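Local atomic coordinates of p-47 protein (PDB entry 5WIX), a protein that is of unknown function but has the tulip-domain fold of bactericidal/permeability-increasing protein, a fold whose relatives often bind lipids. Residues Ile69-Thr74 and Tyr195-Asn200; Phe77-Ile82 and Ile104-Leu109. One frame throughout, in Å; residues are numbered along the deposited sequence.

Interaction 1. Residues Ile69-Thr74 and Tyr195-Asn200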
loop_
_atom_site.group_PDB
_atom_site.type_symbol
_atom_site.label_atom_id
_atom_site.label_comp_id
_atom_site.label_asym_id
_atom_site.label_seq_id
_atom_site.Cartn_x
_atom_site.Cartn_y
_atom_site.Cartn_z
ATOM N N ILE A 69 18.376 -11.182 -9.578
ATOM C CA ILE A 69 17.453 -11.734 -8.600
ATOM C C ILE A 69 16.490 -12.688 -9.306
ATOM O O ILE A 69 16.054 -12.409 -10.435
ATOM C CB ILE A 69 16.695 -10.600 -7.890
ATOM C CG1 ILE A 69 17.685 -9.498 -7.518
ATOM C CG2 ILE A 69 15.951 -11.117 -6.663
ATOM C CD1 ILE A 69 17.037 -8.208 -7.109
ATOM N N ILE A 70 16.190 -13.822 -8.672
ATOM C CA ILE A 70 15.299 -14.814 -9.278
ATOM C C ILE A 70 14.330 -15.372 -8.246
ATOM O O ILE A 70 14.421 -15.063 -7.050
ATOM C CB ILE A 70 16.077 -16.023 -9.950
ATOM C CG1 ILE A 70 16.655 -16.987 -8.904
ATOM C CG2 ILE A 70 17.158 -15.536 -10.917
ATOM C CD1 ILE A 70 17.146 -18.328 -9.480
ATOM N N ASN A 71 13.402 -16.199 -8.718
ATOM C CA ASN A 71 12.463 -16.902 -7.843
ATOM C C ASN A 71 13.142 -17.796 -6.823
ATOM O O ASN A 71 14.346 -18.019 -6.884
ATOM C CB ASN A 71 11.503 -17.774 -8.656
ATOM C CG ASN A 71 10.527 -16.969 -9.481
ATOM O OD1 ASN A 71 10.914 -16.043 -10.184
ATOM N ND2 ASN A 71 9.251 -17.329 -9.408
ATOM N N GLY A 72 12.350 -18.334 -5.905
ATOM C CA GLY A 72 12.837 -19.314 -4.955
ATOM C C GLY A 72 13.210 -18.666 -3.643
ATOM O O GLY A 72 13.529 -19.349 -2.657
ATOM N N GLY A 73 13.180 -17.338 -3.647
ATOM C CA GLY A 73 13.419 -16.564 -2.446
ATOM C C GLY A 73 12.310 -16.745 -1.426
ATOM O O GLY A 73 11.140 -16.477 -1.710
ATOM N N THR A 74 12.691 -17.198 -0.235
ATOM C CA THR A 74 11.750 -17.456 0.849
ATOM C C THR A 74 11.983 -16.467 1.982
ATOM O O THR A 74 13.133 -16.179 2.320
ATOM C CB THR A 74 11.892 -18.890 1.413
ATOM O OG1 THR A 74 11.622 -19.860 0.389
ATOM C CG2 THR A 74 10.952 -19.098 2.582
ATOM N N TYR A 195 7.942 -12.298 -3.066
ATOM C CA TYR A 195 6.833 -13.047 -3.634
ATOM C C TYR A 195 7.221 -13.681 -4.950
ATOM O O TYR A 195 7.486 -12.985 -5.934
ATOM C CB TYR A 195 5.600 -12.162 -3.831
ATOM C CG TYR A 195 4.425 -12.890 -4.465
ATOM C CD1 TYR A 195 3.708 -13.855 -3.755
ATOM C CD2 TYR A 195 4.031 -12.612 -5.773
ATOM C CE1 TYR A 195 2.635 -14.518 -4.333
ATOM C CE2 TYR A 195 2.965 -13.275 -6.359
ATOM C CZ TYR A 195 2.272 -14.223 -5.634
ATOM O OH TYR A 195 1.212 -14.873 -6.218
ATOM N N SER A 196 7.258 -15.009 -4.955
ATOM C CA SER A 196 7.399 -15.758 -6.201
ATOM C C SER A 196 6.087 -16.498 -6.472
ATOM O O SER A 196 5.542 -17.150 -5.580
ATOM C CB SER A 196 8.610 -16.725 -6.163
ATOM O OG SER A 196 8.764 -17.420 -4.934
ATOM N N PRO A 197 5.547 -16.346 -7.694
ATOM C CA PRO A 197 4.251 -16.927 -8.063
ATOM C C PRO A 197 4.333 -18.364 -8.560
ATOM O O PRO A 197 5.324 -19.061 -8.329
ATOM C CB PRO A 197 3.759 -16.007 -9.194
ATOM C CG PRO A 197 4.656 -14.797 -9.149
ATOM C CD PRO A 197 5.967 -15.326 -8.663
ATOM N N THR A 198 3.276 -18.788 -9.244
ATOM C CA THR A 198 3.208 -20.113 -9.843
ATOM C C THR A 198 3.770 -20.065 -11.272
ATOM O O THR A 198 4.625 -20.882 -11.638
ATOM C CB THR A 198 1.760 -20.647 -9.823
ATOM O OG1 THR A 198 0.935 -19.834 -10.666
ATOM C CG2 THR A 198 1.205 -20.603 -8.398
ATOM N N ASP A 199 3.310 -19.098 -12.069
ATOM C CA ASP A 199 4.013 -18.740 -13.302
ATOM C C ASP A 199 5.354 -18.144 -12.892
ATOM O O ASP A 199 5.571 -17.883 -11.711
ATOM C CB ASP A 199 3.209 -17.755 -14.168
ATOM C CG ASP A 199 2.953 -16.415 -13.476
ATOM O OD1 ASP A 199 3.387 -16.221 -12.324
ATOM O OD2 ASP A 199 2.313 -15.541 -14.094
ATOM N N ASN A 200 6.249 -17.895 -13.838
ATOM C CA ASN A 200 7.610 -17.574 -13.426
ATOM C C ASN A 200 7.867 -16.144 -12.901
ATOM O O ASN A 200 8.422 -16.002 -11.815
ATOM C CB ASN A 200 8.591 -17.866 -14.559
ATOM C CG ASN A 200 10.031 -17.688 -14.124
ATOM O OD1 ASN A 200 10.665 -16.690 -14.463
ATOM N ND2 ASN A 200 10.550 -18.646 -13.345
#
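Ser196 meets the side chain of Asn71 where the two backbones come nearest, their CA atoms 5.4 Å apart. CB of Ser196 packs against the Asn71 side chain, 3.8 Å from CG of Asn71. Its OG sits between the backbone N and the carbonyl carbon (chi1 42°) and faces the glycine turn, 3.8 Å from N of Gly72, in packing contact. Next in the chain, Pro197 brings its CD up to the end of the Asn71 amide. The loop then turns over through Thr198 and Asp199, and Asn200 returns with its carbonyl: O of Asn200 is 3.3 Å from CG of Asn71, close to the amide end. In Asn71, chi1 of -69° sets CG anti to the carbonyl carbon, directing it to the loop; Ser196 and Pro197 meet the side chain from one arm and Asn200 O from the other. The contact is small, burying 206 Å² at the surface. It joins the turn following strand 58-70 to the loop linking strands 187-195 and 203-210, and hence two separate antiparallel sheets. Beside it, Ile69 packs on Leu78 and Ile80 of strand 78-85 and on Tyr204 of strand 203-210.

Interaction 2. Residues Phe77-Ile82 and Ile104-Leu109; sequences FLRIKI and ILEIKL
Leu78 and Ile107 form a hydrogen-bonded antiparallel pair, as do Ile80 and Leu105; these alternate with the non-hydrogen-bonded pairs Arg79-Glu106 and Lys81-Ile104, a regular strand pairing that puts an apolar, tightly packed face on one side and the charges on the other. Leu78 N bonds to Ile107 O at 2.7 Å, Ile80 N to Leu105 O at 2.8 Å, and each pair has its return bond. On the apolar face CD1 of Ile80 touches CD1 of Ile107 at 3.6 Å as the two side chains cross obliquely. CG1 of Ile82 rests 3.5 Å from CD1 of Leu105, the side chains crossing at about a right angle, and CD1 of Leu109 reaches CG of Leu78 at 3.8 Å.

On the other face Arg79, Lys81 and Glu106 are polar and partly exposed, while buried Ile104 packs against the aliphatic part of Arg79. CG of Arg79 is anti to the backbone N (chi1 167°), which brings it against CG2 of Ile104. Arg79 NH2 makes a weak salt bridge to Glu106 OE1 at 3.4 Å, the oxygen lying at the guanidinium edge and the planes turned 58° apart; the stronger partner of Arg79 is Asp141, through NE. At the partly exposed end, CB of Lys108 lies over one face of the Phe77 ring, a CH-pi contact.

Strand 58-70 flanks strand 78-85, while strands 120-125 and 138-140 pair with 104-113. Phe192 and Tyr194 of strand 187-195 meet Leu78.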
loop_
_atom_site.group_PDB
_atom_site.type_symbol
_atom_site.label_atom_id
_atom_site.label_comp_id
_atom_site.label_asym_id
_atom_site.label_seq_id
_atom_site.Cartn_x
_atom_site.Cartn_y
_atom_site.Cartn_z
ATOM N N PHE A 77 14.898 -13.708 2.795
ATOM C CA PHE A 77 15.869 -13.978 1.731
ATOM C C PHE A 77 15.455 -13.766 0.264
ATOM O O PHE A 77 14.341 -14.081 -0.155
ATOM C CB PHE A 77 16.438 -15.392 1.895
ATOM C CG PHE A 77 17.362 -15.542 3.070
ATOM C CD1 PHE A 77 18.724 -15.698 2.881
ATOM C CD2 PHE A 77 16.866 -15.525 4.363
ATOM C CE1 PHE A 77 19.577 -15.837 3.960
ATOM C CE2 PHE A 77 17.713 -15.663 5.446
ATOM C CZ PHE A 77 19.071 -15.818 5.245
ATOM N N LEU A 78 16.412 -13.229 -0.488
ATOM C CA LEU A 78 16.492 -13.202 -1.946
ATOM C C LEU A 78 17.268 -14.389 -2.482
ATOM O O LEU A 78 18.209 -14.833 -1.846
ATOM C CB LEU A 78 17.199 -11.946 -2.423
ATOM C CG LEU A 78 16.459 -10.635 -2.387
ATOM C CD1 LEU A 78 17.192 -9.663 -3.280
ATOM C CD2 LEU A 78 15.054 -10.869 -2.870
ATOM N N ARG A 79 16.909 -14.883 -3.660
ATOM C CA ARG A 79 17.775 -15.839 -4.330
ATOM C C ARG A 79 18.306 -15.191 -5.588
ATOM O O ARG A 79 17.524 -14.663 -6.382
ATOM C CB ARG A 79 17.052 -17.140 -4.671
ATOM C CG ARG A 79 17.839 -18.018 -5.644
ATOM C CD ARG A 79 17.087 -19.270 -6.021
ATOM N NE ARG A 79 16.658 -20.014 -4.841
ATOM C CZ ARG A 79 16.161 -21.248 -4.890
ATOM N NH1 ARG A 79 16.035 -21.863 -6.070
ATOM N NH2 ARG A 79 15.802 -21.871 -3.764
ATOM N N ILE A 80 19.626 -15.208 -5.770
ATOM C CA ILE A 80 20.202 -14.471 -6.886
ATOM C C ILE A 80 21.257 -15.242 -7.664
ATOM O O ILE A 80 22.051 -15.990 -7.106
ATOM C CB ILE A 80 20.823 -13.128 -6.426
ATOM C CG1 ILE A 80 21.963 -13.356 -5.440
ATOM C CG2 ILE A 80 19.766 -12.213 -5.796
ATOM C CD1 ILE A 80 22.644 -12.075 -5.042
ATOM N N LYS A 81 21.230 -15.034 -8.973
ATOM C CA LYS A 81 22.156 -15.622 -9.921
ATOM C C LYS A 81 23.414 -14.749 -10.000
ATOM O O LYS A 81 23.328 -13.551 -10.240
ATOM C CB LYS A 81 21.465 -15.744 -11.289
ATOM C CG LYS A 81 22.053 -16.740 -12.263
ATOM C CD LYS A 81 21.201 -16.836 -13.542
ATOM C CE LYS A 81 19.842 -17.509 -13.299
ATOM N NZ LYS A 81 19.328 -18.164 -14.550
ATOM N N ILE A 82 24.582 -15.343 -9.788
ATOM C CA ILE A 82 25.836 -14.595 -9.825
ATOM C C ILE A 82 26.628 -14.896 -11.110
ATOM O O ILE A 82 27.018 -16.035 -11.356
ATOM C CB ILE A 82 26.712 -14.917 -8.593
ATOM C CG1 ILE A 82 25.888 -14.805 -7.315
ATOM C CG2 ILE A 82 27.879 -13.971 -8.503
ATOM C CD1 ILE A 82 25.247 -13.474 -7.155
ATOM N N ILE A 104 24.579 -19.852 -7.669
ATOM C CA ILE A 104 23.284 -19.354 -7.251
ATOM C C ILE A 104 23.183 -19.345 -5.736
ATOM O O ILE A 104 23.290 -20.386 -5.067
ATOM C CB ILE A 104 22.154 -20.186 -7.853
ATOM C CG1 ILE A 104 22.174 -20.055 -9.382
ATOM C CG2 ILE A 104 20.820 -19.764 -7.267
ATOM C CD1 ILE A 104 20.918 -20.545 -10.063
ATOM N N LEU A 105 22.985 -18.144 -5.214
ATOM C CA LEU A 105 22.960 -17.892 -3.782
ATOM C C LEU A 105 21.573 -17.514 -3.305
ATOM O O LEU A 105 20.728 -17.091 -4.091
ATOM C CB LEU A 105 23.933 -16.767 -3.432
ATOM C CG LEU A 105 25.283 -16.903 -4.122
ATOM C CD1 LEU A 105 26.131 -15.648 -3.967
ATOM C CD2 LEU A 105 25.969 -18.097 -3.507
ATOM N N GLU A 106 21.350 -17.678 -2.010
ATOM C CA GLU A 106 20.230 -17.048 -1.324
ATOM C C GLU A 106 20.832 -16.119 -0.292
ATOM O O GLU A 106 21.732 -16.528 0.447
ATOM C CB GLU A 106 19.315 -18.072 -0.651
ATOM C CG GLU A 106 18.269 -18.679 -1.562
ATOM C CD GLU A 106 17.313 -19.567 -0.787
ATOM O OE1 GLU A 106 16.147 -19.715 -1.218
ATOM O OE2 GLU A 106 17.728 -20.109 0.263
ATOM N N ILE A 107 20.365 -14.872 -0.251
ATOM C CA ILE A 107 20.899 -13.890 0.694
ATOM C C ILE A 107 19.817 -13.134 1.481
ATOM O O ILE A 107 18.670 -13.025 1.039
ATOM C CB ILE A 107 21.776 -12.846 -0.018
ATOM C CG1 ILE A 107 22.565 -13.477 -1.154
ATOM C CG2 ILE A 107 22.739 -12.216 0.959
ATOM C CD1 ILE A 107 23.673 -12.590 -1.661
ATOM N N LYS A 108 20.210 -12.615 2.647
ATOM C CA LYS A 108 19.317 -11.872 3.524
ATOM C C LYS A 108 19.360 -10.356 3.286
ATOM O O LYS A 108 20.429 -9.746 3.117
ATOM C CB LYS A 108 19.644 -12.164 4.994
ATOM C CG LYS A 108 18.843 -11.310 5.978
ATOM C CD LYS A 108 19.238 -11.548 7.427
ATOM C CE LYS A 108 18.538 -12.768 7.985
ATOM N NZ LYS A 108 18.517 -12.748 9.469
ATOM N N LEU A 109 18.176 -9.762 3.267
ATOM C CA LEU A 109 18.064 -8.322 3.322
ATOM C C LEU A 109 17.547 -7.895 4.691
ATOM O O LEU A 109 16.741 -8.591 5.322
ATOM C CB LEU A 109 17.136 -7.814 2.236
ATOM C CG LEU A 109 17.529 -8.244 0.836
ATOM C CD1 LEU A 109 16.625 -7.558 -0.164
ATOM C CD2 LEU A 109 18.976 -7.889 0.595
#

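The centres of the two interactions lie 12 Å apart. In sequence, both segments of interaction 2, 77-82 and 104-109, fall within the stretch of chain between the two segments of interaction 1, 69-74 and 195-200. Strands 58-70 and 78-85 are successive and adjacent in one sheet, which also contains strand 104-113. The probable hydrogen bond from Ile70 N to Arg79 O ties the two sites together, and Gly72 packs against the Arg79 and Glu106 ends. Interaction 2 joins two neighbouring strands of this sheet, whereas interaction 1 links the end of one of its strands to a loop of a second sheet in the tulip-like architecture.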